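Local coordinates for protein DNA polymerase sliding clamp 2 (Thermococcus kodakarensis, PDB 3LX2) that forms a ring-shaped homotrimeric sliding clamp that encircles DNA and probably tethers the replicative polymerase and other DNA-processing proteins to it, at residues E14-T19 / G238-L243; A18-F23 / V49-P54; R143-A148 / Y200-L205. All coordinates share one frame; numbering follows the deposited sequence.

Contact 1: residues E14-T19 / G238-L243; sequences ESLIAT and GEVSFL
Thr-19 faces Phe-242 with a methyl and turns its hydroxyl back to the helix, where the carbonyl oxygen Ser-15 O collects several polar groups. Thr-19 OG1 stands 3.0 Å from Ser-15 O, the backbone bond from Thr-19 N to Ser-15 O measures 3.3 Å, and Ser-211, outside the two segments, hydrogen-bonds through its OG to both Ser-15 O and Thr-19 OG1. With the hydroxyl occupied in this way, CG2 is the branch presented to the strand. It lies anti to the backbone N of its own residue, OG1 having taken the position beside that N (chi1 -51°), and it reaches Phe-242 CZ at 3.6 Å and CE2 of the same ring at 4.0 Å. The methyl thus meets the far end of the ring, at a slant.

A turn earlier in the helix the meeting is purely aliphatic. Leu-16 CD1 comes within 3.8 Å of Val-240 CG2; the leucine's CB does not aim at the strand, and the end of the chain covers the remaining distance. Leu-53 and Leu-51, from the adjacent strand 47-54, extend this apolar layer. Four buried side chains therefore seat helix 10-21 on strand 238-244. This is the helix-on-sheet layering of the PCNA clamp fold, with a helix of the N-terminal domain resting on a strand of the C-terminal domain where one antiparallel sheet runs through both.

Contact 2: residues A18-F23 / V49-P54; sequences ATLEKF and VDLNLP
Leu-20 meets strand 49-54 with both arms of its fork, one for each of two residues on the inward face of the strand. CD1 approaches Leu-51 CD2 at 4.1 Å, and CD2 stands at the same 4.1 Å from Val-49 CG2. The leucine crosses each partner at about a right angle, and methyl meets methyl in both cases. Its torsions account for the reach: CG lies anti to the carbonyl carbon (chi1 -54°), and CD1 continues the chain in extended form (chi2 -176°), which carries the fork out from the helix toward the sheet. Val-49 answers with CG2, the methyl anti to its backbone N, while Met-38 of strand 35-41 touches all three side chains and broadens the apolar patch.

Away from the sheet, around Glu-21 and Lys-22, the surroundings change. Glu-21 is partly exposed and Lys-22 exposed. Glu-21 is linked to Lys-74, and Lys-22 to Asp-207, by long, weak ion pairs; the ammonium of Lys-22 also lies near the like charge of Arg-210. Lys-22 CB lies over one face of the Phe-23 ring, 4.1 Å above its plane and offset toward the rim, while the residue as a whole remains exposed. In the backbone, Phe-23 N bonds to Leu-20 O at 2.9 Å, and the bond from Lys-22 N to Thr-19 O is weak.

No hydrogen bond or charge pair joins the two segments. Their hold comes from the burial of branched aliphatic groups, which suggests that, between these two segments, shape and hydrophobicity rather than directed bonds govern the fit.

Contact 3: residues R143-A148 / Y200-L205; sequences RAVKAA and YGVAYL
Two helices of the C-terminal domain, 138-151 and 202-209, meet here side by side; in the PCNA fold such helices line the inner wall of the ring. Two valines, an alanine and a leucine make the interface. Val-145 and Val-202 lie alongside each other, pointing in opposite senses, their CG1 methyls 4.2 Å apart, and Val-145 CG1 also lies 3.9 Å from the carbonyl oxygen Val-202 O. Val-145 spreads both branches: with CG1 anti to the backbone N (chi1 167°), CG2 swings to the other partner and meets Leu-205 CB at 4.1 Å. Val-202 does likewise, its CG2 resting 3.7 Å from Ala-148 CB, the closest approach in the contact. The backbones come close, CA of Val-145 and CA of Val-202 being 6.3 Å apart, and the small Ala-148 side chain is consistent with this.

Gly-201 occupies the N-cap position as strand 196-201 passes into helix 202-209, so Val-202 enters the interface in the first residue of its helix. Strand 154-159 supplies Ile-155 against Ala-148, Val-202 and Leu-205, while Ala-168 of strand 164-169 also packs on Ala-148. At the flank of helix 138-151, Arg-143 forms a salt bridge with Asp-87 of a neighbouring subunit.

All three contacts are buried and join their segments through apolar side chains, yet they differ in place. Contacts 1 and 2 lie within about 5 Å of the chain centre, measured from their own centres, and both seat helix 10-21 on a single sheet. Adjacent strands receive it, joined by bonds such as Asp-50 N to Ser-241 O, 2.7 Å. Contact 1 spans the two domains and has a hydrogen-bonded cluster at Ser-15 O and Thr-19 OG1 beside it; contact 2 stays within the N-terminal domain. Contact 3, centred about 15 Å from the chain centre, pairs helix with helix beside residues that meet the neighbouring subunit. Contacts 2 and 3 touch at their margins, where the Phe-23 ring packs against Tyr-204.

Contact 1: residues E14-T19 / G238-L243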
loop_
_atom_site.group_PDB
_atom_site.type_symbol
_atom_site.label_atom_id
_atom_site.label_comp_id
_atom_site.label_asym_id
_atom_site.label_seq_id
_atom_site.Cartn_x
_atom_site.Cartn_y
_atom_site.Cartn_z
ATOM N N GLU A 14 0.194 -20.322 3.191
ATOM C CA GLU A 14 -0.020 -19.383 2.075
ATOM C C GLU A 14 1.323 -19.042 1.416
ATOM O O GLU A 14 1.420 -18.878 0.225
ATOM C CB GLU A 14 -0.639 -18.103 2.626
ATOM C CG GLU A 14 -0.997 -17.007 1.606
ATOM C CD GLU A 14 0.200 -16.177 1.207
ATOM O OE1 GLU A 14 1.175 -16.160 1.974
ATOM O OE2 GLU A 14 0.217 -15.585 0.109
ATOM N N SER A 15 2.347 -18.935 2.239
ATOM C CA SER A 15 3.560 -18.375 1.850
ATOM C C SER A 15 4.442 -19.388 1.085
ATOM O O SER A 15 5.153 -19.058 0.126
ATOM C CB SER A 15 4.211 -17.770 3.097
ATOM O OG SER A 15 5.564 -18.090 3.023
ATOM N N LEU A 16 4.348 -20.648 1.459
ATOM C CA LEU A 16 4.827 -21.728 0.613
ATOM C C LEU A 16 4.065 -21.801 -0.701
ATOM O O LEU A 16 4.644 -22.040 -1.777
ATOM C CB LEU A 16 4.591 -23.018 1.337
ATOM C CG LEU A 16 5.070 -24.260 0.610
ATOM C CD1 LEU A 16 6.596 -24.326 0.617
ATOM C CD2 LEU A 16 4.438 -25.485 1.331
ATOM N N ILE A 17 2.757 -21.631 -0.657
ATOM C CA ILE A 17 2.035 -21.790 -1.910
ATOM C C ILE A 17 2.380 -20.651 -2.865
ATOM O O ILE A 17 2.450 -20.878 -4.099
ATOM C CB ILE A 17 0.521 -21.993 -1.701
ATOM C CG1 ILE A 17 0.272 -23.297 -0.931
ATOM C CG2 ILE A 17 -0.222 -22.091 -2.980
ATOM C CD1 ILE A 17 0.932 -24.439 -1.510
ATOM N N ALA A 18 2.614 -19.461 -2.286
ATOM C CA ALA A 18 2.963 -18.258 -3.031
ATOM C C ALA A 18 4.297 -18.483 -3.780
ATOM O O ALA A 18 4.453 -18.102 -4.928
ATOM C CB ALA A 18 3.024 -17.002 -2.107
ATOM N N THR A 19 5.240 -19.140 -3.152
ATOM C CA THR A 19 6.462 -19.385 -3.853
ATOM C C THR A 19 6.251 -20.366 -5.045
ATOM O O THR A 19 6.753 -20.140 -6.126
ATOM C CB THR A 19 7.478 -19.820 -2.853
ATOM O OG1 THR A 19 7.447 -18.852 -1.813
ATOM C CG2 THR A 19 8.839 -19.884 -3.440
ATOM N N GLY A 238 10.455 -29.703 8.076
ATOM C CA GLY A 238 10.235 -29.581 6.616
ATOM C C GLY A 238 11.489 -29.170 5.843
ATOM O O GLY A 238 12.354 -28.500 6.390
ATOM N N GLU A 239 11.577 -29.567 4.582
ATOM C CA GLU A 239 12.596 -29.063 3.653
ATOM C C GLU A 239 11.885 -28.450 2.493
ATOM O O GLU A 239 10.875 -28.926 2.094
ATOM C CB GLU A 239 13.379 -30.225 3.077
ATOM C CG GLU A 239 14.464 -30.838 3.967
ATOM C CD GLU A 239 15.387 -31.789 3.186
ATOM O OE1 GLU A 239 15.115 -32.056 1.968
ATOM O OE2 GLU A 239 16.381 -32.254 3.801
ATOM N N VAL A 240 12.452 -27.395 1.930
ATOM C CA VAL A 240 12.066 -26.871 0.614
ATOM C C VAL A 240 13.318 -26.473 -0.154
ATOM O O VAL A 240 14.105 -25.643 0.296
ATOM C CB VAL A 240 11.124 -25.645 0.668
ATOM C CG1 VAL A 240 10.678 -25.281 -0.735
ATOM C CG2 VAL A 240 9.936 -25.927 1.493
ATOM N N SER A 241 13.443 -27.052 -1.336
ATOM C CA SER A 241 14.656 -27.067 -2.128
ATOM C C SER A 241 14.326 -26.678 -3.533
ATOM O O SER A 241 13.419 -27.234 -4.135
ATOM C CB SER A 241 15.200 -28.482 -2.193
ATOM O OG SER A 241 15.526 -28.944 -0.895
ATOM N N PHE A 242 15.064 -25.702 -4.028
ATOM C CA PHE A 242 15.058 -25.314 -5.412
ATOM C C PHE A 242 16.440 -25.545 -6.065
ATOM O O PHE A 242 17.507 -25.157 -5.530
ATOM C CB PHE A 242 14.682 -23.842 -5.542
ATOM C CG PHE A 242 13.271 -23.509 -5.087
ATOM C CD1 PHE A 242 12.207 -23.601 -5.966
ATOM C CD2 PHE A 242 13.018 -23.065 -3.783
ATOM C CE1 PHE A 242 10.885 -23.247 -5.557
ATOM C CE2 PHE A 242 11.711 -22.728 -3.379
ATOM C CZ PHE A 242 10.640 -22.831 -4.271
ATOM N N LEU A 243 16.422 -26.219 -7.208
ATOM C CA LEU A 243 17.611 -26.216 -8.071
ATOM C C LEU A 243 17.373 -25.252 -9.211
ATOM O O LEU A 243 16.311 -25.289 -9.859
ATOM C CB LEU A 243 17.930 -27.610 -8.582
ATOM C CG LEU A 243 18.120 -28.723 -7.554
ATOM C CD1 LEU A 243 18.207 -30.050 -8.285
ATOM C CD2 LEU A 243 19.311 -28.574 -6.686
#

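Contact 2: residues A18-F23 / V49-P54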
loop_
_atom_site.group_PDB
_atom_site.type_symbol
_atom_site.label_atom_id
_atom_site.label_comp_id
_atom_site.label_asym_id
_atom_site.label_seq_id
_atom_site.Cartn_x
_atom_site.Cartn_y
_atom_site.Cartn_z
ATOM N N ALA A 18 2.614 -19.461 -2.286
ATOM C CA ALA A 18 2.963 -18.258 -3.031
ATOM C C ALA A 18 4.297 -18.483 -3.780
ATOM O O ALA A 18 4.453 -18.102 -4.928
ATOM C CB ALA A 18 3.024 -17.002 -2.107
ATOM N N THR A 19 5.240 -19.140 -3.152
ATOM C CA THR A 19 6.462 -19.385 -3.853
ATOM C C THR A 19 6.251 -20.366 -5.045
ATOM O O THR A 19 6.753 -20.140 -6.126
ATOM C CB THR A 19 7.478 -19.820 -2.853
ATOM O OG1 THR A 19 7.447 -18.852 -1.813
ATOM C CG2 THR A 19 8.839 -19.884 -3.440
ATOM N N LEU A 20 5.415 -21.369 -4.867
ATOM C CA LEU A 20 5.195 -22.370 -5.910
ATOM C C LEU A 20 4.469 -21.801 -7.102
ATOM O O LEU A 20 4.829 -22.081 -8.254
ATOM C CB LEU A 20 4.474 -23.618 -5.367
ATOM C CG LEU A 20 5.158 -24.268 -4.167
ATOM C CD1 LEU A 20 4.465 -25.596 -3.691
ATOM C CD2 LEU A 20 6.629 -24.501 -4.452
ATOM N N GLU A 21 3.459 -20.985 -6.840
ATOM C CA GLU A 21 2.601 -20.485 -7.921
ATOM C C GLU A 21 3.426 -19.634 -8.876
ATOM O O GLU A 21 3.034 -19.409 -10.028
ATOM C CB GLU A 21 1.450 -19.680 -7.337
ATOM C CG GLU A 21 0.310 -19.296 -8.313
ATOM C CD GLU A 21 0.634 -18.068 -9.093
ATOM O OE1 GLU A 21 1.291 -17.186 -8.519
ATOM O OE2 GLU A 21 0.268 -17.967 -10.283
ATOM N N LYS A 22 4.565 -19.145 -8.404
ATOM C CA LYS A 22 5.371 -18.269 -9.236
ATOM C C LYS A 22 5.927 -19.043 -10.409
ATOM O O LYS A 22 6.116 -18.462 -11.428
ATOM C CB LYS A 22 6.524 -17.616 -8.446
ATOM C CG LYS A 22 6.074 -16.504 -7.481
ATOM C CD LYS A 22 5.266 -15.442 -8.242
ATOM C CE LYS A 22 4.593 -14.468 -7.308
ATOM N NZ LYS A 22 5.616 -13.624 -6.666
ATOM N N PHE A 23 6.131 -20.361 -10.252
ATOM C CA PHE A 23 6.804 -21.185 -11.262
ATOM C C PHE A 23 5.959 -22.199 -11.975
ATOM O O PHE A 23 6.311 -22.588 -13.094
ATOM C CB PHE A 23 7.985 -21.953 -10.644
ATOM C CG PHE A 23 8.963 -21.064 -9.963
ATOM C CD1 PHE A 23 9.878 -20.319 -10.720
ATOM C CD2 PHE A 23 8.944 -20.920 -8.573
ATOM C CE1 PHE A 23 10.801 -19.462 -10.091
ATOM C CE2 PHE A 23 9.860 -20.067 -7.945
ATOM C CZ PHE A 23 10.797 -19.337 -8.718
ATOM N N VAL A 49 11.729 -27.849 -7.971
ATOM C CA VAL A 49 11.383 -27.816 -6.573
ATOM C C VAL A 49 11.253 -29.206 -5.979
ATOM O O VAL A 49 10.663 -30.112 -6.589
ATOM C CB VAL A 49 10.146 -26.942 -6.298
ATOM C CG1 VAL A 49 8.890 -27.675 -6.694
ATOM C CG2 VAL A 49 10.121 -26.583 -4.875
ATOM N N ASP A 50 11.857 -29.363 -4.802
ATOM C CA ASP A 50 11.720 -30.538 -4.014
ATOM C C ASP A 50 11.256 -30.208 -2.567
ATOM O O ASP A 50 11.916 -29.539 -1.784
ATOM C CB ASP A 50 13.006 -31.356 -4.057
ATOM C CG ASP A 50 12.843 -32.728 -3.432
ATOM O OD1 ASP A 50 11.709 -33.227 -3.380
ATOM O OD2 ASP A 50 13.866 -33.320 -2.983
ATOM N N LEU A 51 10.085 -30.704 -2.238
ATOM C CA LEU A 51 9.360 -30.256 -1.079
ATOM C C LEU A 51 9.024 -31.464 -0.218
ATOM O O LEU A 51 8.406 -32.443 -0.678
ATOM C CB LEU A 51 8.075 -29.565 -1.557
ATOM C CG LEU A 51 6.925 -29.335 -0.600
ATOM C CD1 LEU A 51 7.373 -28.424 0.560
ATOM C CD2 LEU A 51 5.736 -28.674 -1.332
ATOM N N ASN A 52 9.410 -31.388 1.043
ATOM C CA ASN A 52 9.011 -32.417 1.971
ATOM C C ASN A 52 8.436 -31.931 3.319
ATOM O O ASN A 52 9.117 -31.303 4.117
ATOM C CB ASN A 52 10.138 -33.425 2.156
ATOM C CG ASN A 52 9.825 -34.435 3.225
ATOM O OD1 ASN A 52 9.134 -35.434 3.003
ATOM N ND2 ASN A 52 10.315 -34.159 4.431
ATOM N N LEU A 53 7.186 -32.291 3.567
ATOM C CA LEU A 53 6.449 -31.878 4.748
ATOM C C LEU A 53 6.023 -33.087 5.615
ATOM O O LEU A 53 4.947 -33.658 5.422
ATOM C CB LEU A 53 5.235 -31.017 4.347
ATOM C CG LEU A 53 5.483 -29.715 3.565
ATOM C CD1 LEU A 53 4.167 -28.961 3.199
ATOM C CD2 LEU A 53 6.440 -28.818 4.232
ATOM N N PRO A 54 6.861 -33.473 6.576
ATOM C CA PRO A 54 6.594 -34.668 7.408
ATOM C C PRO A 54 5.397 -34.435 8.331
ATOM O O PRO A 54 5.189 -33.327 8.807
ATOM C CB PRO A 54 7.878 -34.822 8.245
ATOM C CG PRO A 54 8.904 -33.975 7.572
ATOM C CD PRO A 54 8.146 -32.835 6.919
#

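Contact 3: residues R143-A148 / Y200-L205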
loop_
_atom_site.group_PDB
_atom_site.type_symbol
_atom_site.label_atom_id
_atom_site.label_comp_id
_atom_site.label_asym_id
_atom_site.label_seq_id
_atom_site.Cartn_x
_atom_site.Cartn_y
_atom_site.Cartn_z
ATOM N N ARG A 143 18.836 -8.862 -0.483
ATOM C CA ARG A 143 19.519 -7.623 -0.735
ATOM C C ARG A 143 20.267 -7.856 -2.025
ATOM O O ARG A 143 19.968 -7.238 -3.040
ATOM C CB ARG A 143 20.478 -7.273 0.436
ATOM C CG ARG A 143 21.857 -6.590 0.070
ATOM C CD ARG A 143 21.806 -5.166 -0.604
ATOM N NE ARG A 143 20.875 -4.200 0.029
ATOM C CZ ARG A 143 21.200 -3.247 0.914
ATOM N NH1 ARG A 143 22.460 -3.065 1.341
ATOM N NH2 ARG A 143 20.243 -2.458 1.381
ATOM N N ALA A 144 21.236 -8.758 -1.973
ATOM C CA ALA A 144 22.066 -9.079 -3.098
ATOM C C ALA A 144 21.224 -9.157 -4.371
ATOM O O ALA A 144 21.455 -8.431 -5.361
ATOM C CB ALA A 144 22.738 -10.368 -2.862
ATOM N N VAL A 145 20.232 -10.028 -4.342
ATOM C CA VAL A 145 19.483 -10.301 -5.527
ATOM C C VAL A 145 18.866 -8.989 -6.019
ATOM O O VAL A 145 18.980 -8.672 -7.185
ATOM C CB VAL A 145 18.453 -11.390 -5.283
ATOM C CG1 VAL A 145 17.489 -11.448 -6.399
ATOM C CG2 VAL A 145 19.163 -12.718 -5.102
ATOM N N LYS A 146 18.254 -8.222 -5.125
ATOM C CA LYS A 146 17.535 -7.013 -5.534
ATOM C C LYS A 146 18.488 -5.907 -6.076
ATOM O O LYS A 146 18.104 -5.070 -6.879
ATOM C CB LYS A 146 16.788 -6.492 -4.351
ATOM C CG LYS A 146 15.433 -6.020 -4.656
ATOM C CD LYS A 146 14.633 -5.885 -3.375
ATOM C CE LYS A 146 13.988 -7.253 -3.003
ATOM N NZ LYS A 146 12.836 -7.115 -2.051
ATOM N N ALA A 147 19.745 -5.948 -5.647
ATOM C CA ALA A 147 20.744 -5.042 -6.143
ATOM C C ALA A 147 21.205 -5.498 -7.539
ATOM O O ALA A 147 21.488 -4.680 -8.418
ATOM C CB ALA A 147 21.902 -4.967 -5.165
ATOM N N ALA A 148 21.269 -6.804 -7.740
ATOM C CA ALA A 148 21.601 -7.315 -9.069
ATOM C C ALA A 148 20.540 -6.815 -10.065
ATOM O O ALA A 148 20.888 -6.108 -11.014
ATOM C CB ALA A 148 21.725 -8.838 -9.084
ATOM N N TYR A 200 22.997 -17.102 -12.432
ATOM C CA TYR A 200 21.619 -17.540 -12.419
ATOM C C TYR A 200 20.731 -16.337 -12.674
ATOM O O TYR A 200 21.178 -15.161 -12.596
ATOM C CB TYR A 200 21.294 -18.224 -11.079
ATOM C CG TYR A 200 22.341 -19.237 -10.706
ATOM C CD1 TYR A 200 22.278 -20.512 -11.208
ATOM C CD2 TYR A 200 23.410 -18.905 -9.893
ATOM C CE1 TYR A 200 23.253 -21.435 -10.910
ATOM C CE2 TYR A 200 24.411 -19.831 -9.581
ATOM C CZ TYR A 200 24.308 -21.098 -10.093
ATOM O OH TYR A 200 25.252 -22.063 -9.834
ATOM N N GLY A 201 19.488 -16.637 -13.014
ATOM C CA GLY A 201 18.564 -15.611 -13.397
ATOM C C GLY A 201 18.024 -14.906 -12.182
ATOM O O GLY A 201 17.377 -15.518 -11.335
ATOM N N VAL A 202 18.298 -13.616 -12.075
ATOM C CA VAL A 202 17.749 -12.806 -11.006
ATOM C C VAL A 202 16.256 -13.020 -10.718
ATOM O O VAL A 202 15.817 -13.098 -9.530
ATOM C CB VAL A 202 18.056 -11.331 -11.293
ATOM C CG1 VAL A 202 17.211 -10.390 -10.453
ATOM C CG2 VAL A 202 19.529 -11.097 -11.034
ATOM N N ALA A 203 15.479 -13.108 -11.787
ATOM C CA ALA A 203 14.029 -13.111 -11.680
ATOM C C ALA A 203 13.679 -14.336 -10.906
ATOM O O ALA A 203 12.943 -14.292 -9.919
ATOM C CB ALA A 203 13.406 -13.189 -13.060
ATOM N N TYR A 204 14.218 -15.449 -11.353
ATOM C CA TYR A 204 14.028 -16.717 -10.657
ATOM C C TYR A 204 14.306 -16.680 -9.107
ATOM O O TYR A 204 13.443 -17.073 -8.312
ATOM C CB TYR A 204 14.763 -17.840 -11.419
ATOM C CG TYR A 204 14.205 -18.085 -12.848
ATOM C CD1 TYR A 204 13.106 -18.926 -13.054
ATOM C CD2 TYR A 204 14.767 -17.469 -13.978
ATOM C CE1 TYR A 204 12.577 -19.152 -14.348
ATOM C CE2 TYR A 204 14.234 -17.678 -15.291
ATOM C CZ TYR A 204 13.147 -18.525 -15.461
ATOM O OH TYR A 204 12.602 -18.772 -16.722
ATOM N N LEU A 205 15.449 -16.132 -8.685
ATOM C CA LEU A 205 15.851 -16.136 -7.272
ATOM C C LEU A 205 14.965 -15.260 -6.383
ATOM O O LEU A 205 14.640 -15.597 -5.211
ATOM C CB LEU A 205 17.322 -15.722 -7.127
ATOM C CG LEU A 205 18.421 -16.433 -7.967
ATOM C CD1 LEU A 205 19.748 -16.218 -7.367
ATOM C CD2 LEU A 205 18.229 -17.926 -8.136
#